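Nitroalkane oxidase (Podospora anserina, PDB 3MKH) oxidises primary and secondary nitroalkanes to aldehydes or ketones with FAD and molecular oxygen, releasing nitrite and hydrogen peroxide. Local coordinates at residues W162-E167 and V248-K253. Numbering follows the deposited sequence.
Sequences WVINGE and VRVPTK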
ATOM      1  N   TRP A 162      27.959   3.393 -43.105  1.00 33.56           N
ATOM      2  CA  TRP A 162      26.620   3.437 -42.543  1.00 30.96           C
ATOM      3  C   TRP A 162      26.227   4.887 -42.316  1.00 31.72           C
ATOM      4  O   TRP A 162      27.033   5.698 -41.873  1.00 28.72           O
ATOM      5  CB  TRP A 162      26.549   2.639 -41.233  1.00 28.62           C
ATOM      6  CG  TRP A 162      26.494   1.158 -41.477  1.00 29.88           C
ATOM      7  CD1 TRP A 162      27.559   0.299 -41.590  1.00 29.02           C
ATOM      8  CD2 TRP A 162      25.319   0.366 -41.665  1.00 27.44           C
ATOM      9  NE1 TRP A 162      27.112  -0.975 -41.831  1.00 28.05           N
ATOM     10  CE2 TRP A 162      25.742  -0.964 -41.884  1.00 30.32           C
ATOM     11  CE3 TRP A 162      23.946   0.652 -41.686  1.00 29.16           C
ATOM     12  CZ2 TRP A 162      24.844  -2.006 -42.109  1.00 29.73           C
ATOM     13  CZ3 TRP A 162      23.053  -0.392 -41.896  1.00 32.00           C
ATOM     14  CH2 TRP A 162      23.509  -1.704 -42.110  1.00 30.53           C
ATOM     15  N   VAL A 163      24.983   5.215 -42.625  1.00 31.75           N
ATOM     16  CA  VAL A 163      24.524   6.584 -42.484  1.00 28.81           C
ATOM     17  C   VAL A 163      23.404   6.640 -41.456  1.00 28.86           C
ATOM     18  O   VAL A 163      22.393   5.963 -41.593  1.00 28.36           O
ATOM     19  CB  VAL A 163      24.063   7.158 -43.833  1.00 31.40           C
ATOM     20  CG1 VAL A 163      23.610   8.600 -43.668  1.00 33.85           C
ATOM     21  CG2 VAL A 163      25.201   7.076 -44.844  1.00 33.95           C
ATOM     22  N   ILE A 164      23.598   7.455 -40.424  1.00 29.09           N
ATOM     23  CA  ILE A 164      22.685   7.483 -39.290  1.00 25.45           C
ATOM     24  C   ILE A 164      21.878   8.775 -39.256  1.00 25.86           C
ATOM     25  O   ILE A 164      22.424   9.864 -39.425  1.00 25.72           O
ATOM     26  CB  ILE A 164      23.469   7.327 -37.969  1.00 29.35           C
ATOM     27  CG1 ILE A 164      24.142   5.954 -37.923  1.00 31.33           C
ATOM     28  CG2 ILE A 164      22.539   7.468 -36.774  1.00 26.62           C
ATOM     29  CD1 ILE A 164      25.311   5.891 -36.976  1.00 27.84           C
ATOM     30  N   ASN A 165      20.573   8.637 -39.037  1.00 26.32           N
ATOM     31  CA  ASN A 165      19.671   9.768 -38.872  1.00 27.60           C
ATOM     32  C   ASN A 165      18.661   9.494 -37.764  1.00 25.94           C
ATOM     33  O   ASN A 165      18.064   8.412 -37.693  1.00 27.77           O
ATOM     34  CB  ASN A 165      18.905  10.050 -40.171  1.00 28.68           C
ATOM     35  CG  ASN A 165      19.767  10.686 -41.238  1.00 34.22           C
ATOM     36  OD1 ASN A 165      20.135  11.853 -41.139  1.00 34.29           O
ATOM     37  ND2 ASN A 165      20.095   9.917 -42.271  1.00 32.80           N
ATOM     38  N   GLY A 166      18.450  10.479 -36.905  1.00 27.79           N
ATOM     39  CA  GLY A 166      17.403  10.352 -35.915  1.00 25.53           C
ATOM     40  C   GLY A 166      17.577  11.273 -34.730  1.00 26.23           C
ATOM     41  O   GLY A 166      18.642  11.863 -34.532  1.00 23.87           O
ATOM     42  N   GLU A 167      16.512  11.388 -33.946  1.00 23.94           N
ATOM     43  CA  GLU A 167      16.531  12.149 -32.719  1.00 22.46           C
ATOM     44  C   GLU A 167      16.533  11.231 -31.513  1.00 24.37           C
ATOM     45  O   GLU A 167      15.849  10.211 -31.487  1.00 24.51           O
ATOM     46  CB  GLU A 167      15.334  13.099 -32.664  1.00 24.27           C
ATOM     47  CG  GLU A 167      15.385  14.121 -33.762  1.00 27.86           C
ATOM     48  CD  GLU A 167      14.243  15.119 -33.729  1.00 30.85           C
ATOM     49  OE1 GLU A 167      13.372  15.040 -32.827  1.00 26.90           O
ATOM     50  OE2 GLU A 167      14.234  15.988 -34.625  1.00 31.12           O
ATOM     51  N   VAL A 248      24.941  11.234 -40.329  1.00 28.54           N
ATOM     52  CA  VAL A 248      26.205  10.896 -39.710  1.00 26.89           C
ATOM     53  C   VAL A 248      26.741   9.626 -40.349  1.00 26.80           C
ATOM     54  O   VAL A 248      26.184   8.545 -40.159  1.00 30.78           O
ATOM     55  CB  VAL A 248      26.041  10.666 -38.197  1.00 29.85           C
ATOM     56  CG1 VAL A 248      27.362  10.166 -37.594  1.00 30.28           C
ATOM     57  CG2 VAL A 248      25.574  11.948 -37.507  1.00 27.83           C
ATOM     58  N   ARG A 249      27.834   9.752 -41.095  1.00 27.58           N
ATOM     59  CA  ARG A 249      28.381   8.610 -41.812  1.00 30.42           C
ATOM     60  C   ARG A 249      29.575   8.016 -41.081  1.00 28.55           C
ATOM     61  O   ARG A 249      30.497   8.733 -40.693  1.00 28.86           O
ATOM     62  CB  ARG A 249      28.789   9.023 -43.230  1.00 36.55           C
ATOM     63  CG  ARG A 249      27.636   9.606 -44.037  1.00 34.68           C
ATOM     64  CD  ARG A 249      28.035   9.899 -45.489  1.00 47.71           C
ATOM     65  NE  ARG A 249      26.869  10.228 -46.313  1.00 52.02           N
ATOM     66  CZ  ARG A 249      26.283  11.425 -46.335  1.00 56.23           C
ATOM     67  NH1 ARG A 249      26.749  12.407 -45.574  1.00 53.66           N
ATOM     68  NH2 ARG A 249      25.225  11.642 -47.114  1.00 57.33           N
ATOM     69  N   VAL A 250      29.561   6.696 -40.909  1.00 26.57           N
ATOM     70  CA  VAL A 250      30.667   6.024 -40.246  1.00 29.22           C
ATOM     71  C   VAL A 250      31.088   4.770 -41.018  1.00 26.32           C
ATOM     72  O   VAL A 250      30.277   4.147 -41.710  1.00 29.89           O
ATOM     73  CB  VAL A 250      30.311   5.639 -38.786  1.00 29.07           C
ATOM     74  CG1 VAL A 250      30.006   6.893 -37.967  1.00 27.06           C
ATOM     75  CG2 VAL A 250      29.144   4.657 -38.759  1.00 24.35           C
ATOM     76  N   PRO A 251      32.362   4.406 -40.902  1.00 25.77           N
ATOM     77  CA  PRO A 251      32.866   3.213 -41.587  1.00 31.04           C
ATOM     78  C   PRO A 251      32.307   1.953 -40.933  1.00 34.36           C
ATOM     79  O   PRO A 251      31.721   2.001 -39.838  1.00 27.41           O
ATOM     80  CB  PRO A 251      34.385   3.327 -41.421  1.00 29.50           C
ATOM     81  CG  PRO A 251      34.568   4.143 -40.163  1.00 27.14           C
ATOM     82  CD  PRO A 251      33.413   5.118 -40.147  1.00 25.73           C
ATOM     83  N   THR A 252      32.478   0.823 -41.599  1.00 28.73           N
ATOM     84  CA  THR A 252      31.841  -0.401 -41.145  1.00 26.95           C
ATOM     85  C   THR A 252      32.456  -0.933 -39.852  1.00 27.66           C
ATOM     86  O   THR A 252      31.804  -1.664 -39.112  1.00 27.78           O
ATOM     87  CB  THR A 252      31.860  -1.484 -42.242  1.00 36.77           C
ATOM     88  OG1 THR A 252      33.213  -1.717 -42.644  1.00 35.15           O
ATOM     89  CG2 THR A 252      31.040  -1.032 -43.446  1.00 35.23           C
ATOM     90  N   LYS A 253      33.697  -0.562 -39.562  1.00 28.70           N
ATOM     91  CA  LYS A 253      34.286  -0.953 -38.280  1.00 31.45           C
ATOM     92  C   LYS A 253      33.461  -0.424 -37.099  1.00 31.70           C
ATOM     93  O   LYS A 253      33.505  -0.994 -36.009  1.00 27.23           O
ATOM     94  CB  LYS A 253      35.742  -0.493 -38.154  1.00 29.32           C
ATOM     95  CG  LYS A 253      35.946   1.006 -38.134  1.00 30.08           C
ATOM     96  CD  LYS A 253      37.412   1.351 -37.935  1.00 34.80           C
ATOM     97  CE  LYS A 253      37.631   2.846 -37.917  1.00 35.90           C
ATOM     98  NZ  LYS A 253      39.059   3.210 -37.793  1.00 39.86           N
TER
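Trp162 and Ile164 pair with Val250 and Val248 where two neighbouring strands run antiparallel in the beta domain of the acyl-CoA dehydrogenase fold, with Val163 and Arg249 forming the non-hydrogen-bonded pair between them. Each outer pair is closed by two backbone bonds, among them Trp162 N to Val250 O at 2.8 Å and Val248 N to Ile164 O at 3.0 Å. Between these rungs, Arg249 CA lies 3.2 Å from Trp162 O in a CA-H...O contact, so this carbonyl, already bonded to Val250 N, has a second, weaker partner.

On one face, Val163 and Arg249 run side by side. Arg249 CG is anti to its carbonyl carbon (chi1 -58°), and the chain extends from CG to NE past Val163 CG2, which sits 3.6 Å from Arg249 CG. An alanine in place of Arg249 would probably leave Val163 CG2 without this aliphatic cover and Glu161 without its weak, long ion-pair partner.

On the opposite face the contacts between the two strands are apolar: Ile164 CB meets Val248 CB at 4.2 Å, while Val250 CG2 approaches Trp162 CB. Beyond the last pair, the side chains of Thr252 and Trp162 cross at about a right angle, Thr252 CG2 reaching to 4.2 Å from Trp162 CD1. Strand 206-212 packs against this face through Met207 on Trp162 and Ile209 on both Ile164 and Val250, and Leu216 of helix 213-219 touches Val248. Strand 154-158 hydrogen-bonds to the other edge of 161-168, and Asn219 OD1 accepts a hydrogen bond from Arg249 N while Arg218 NH2 donates one to Arg249 O.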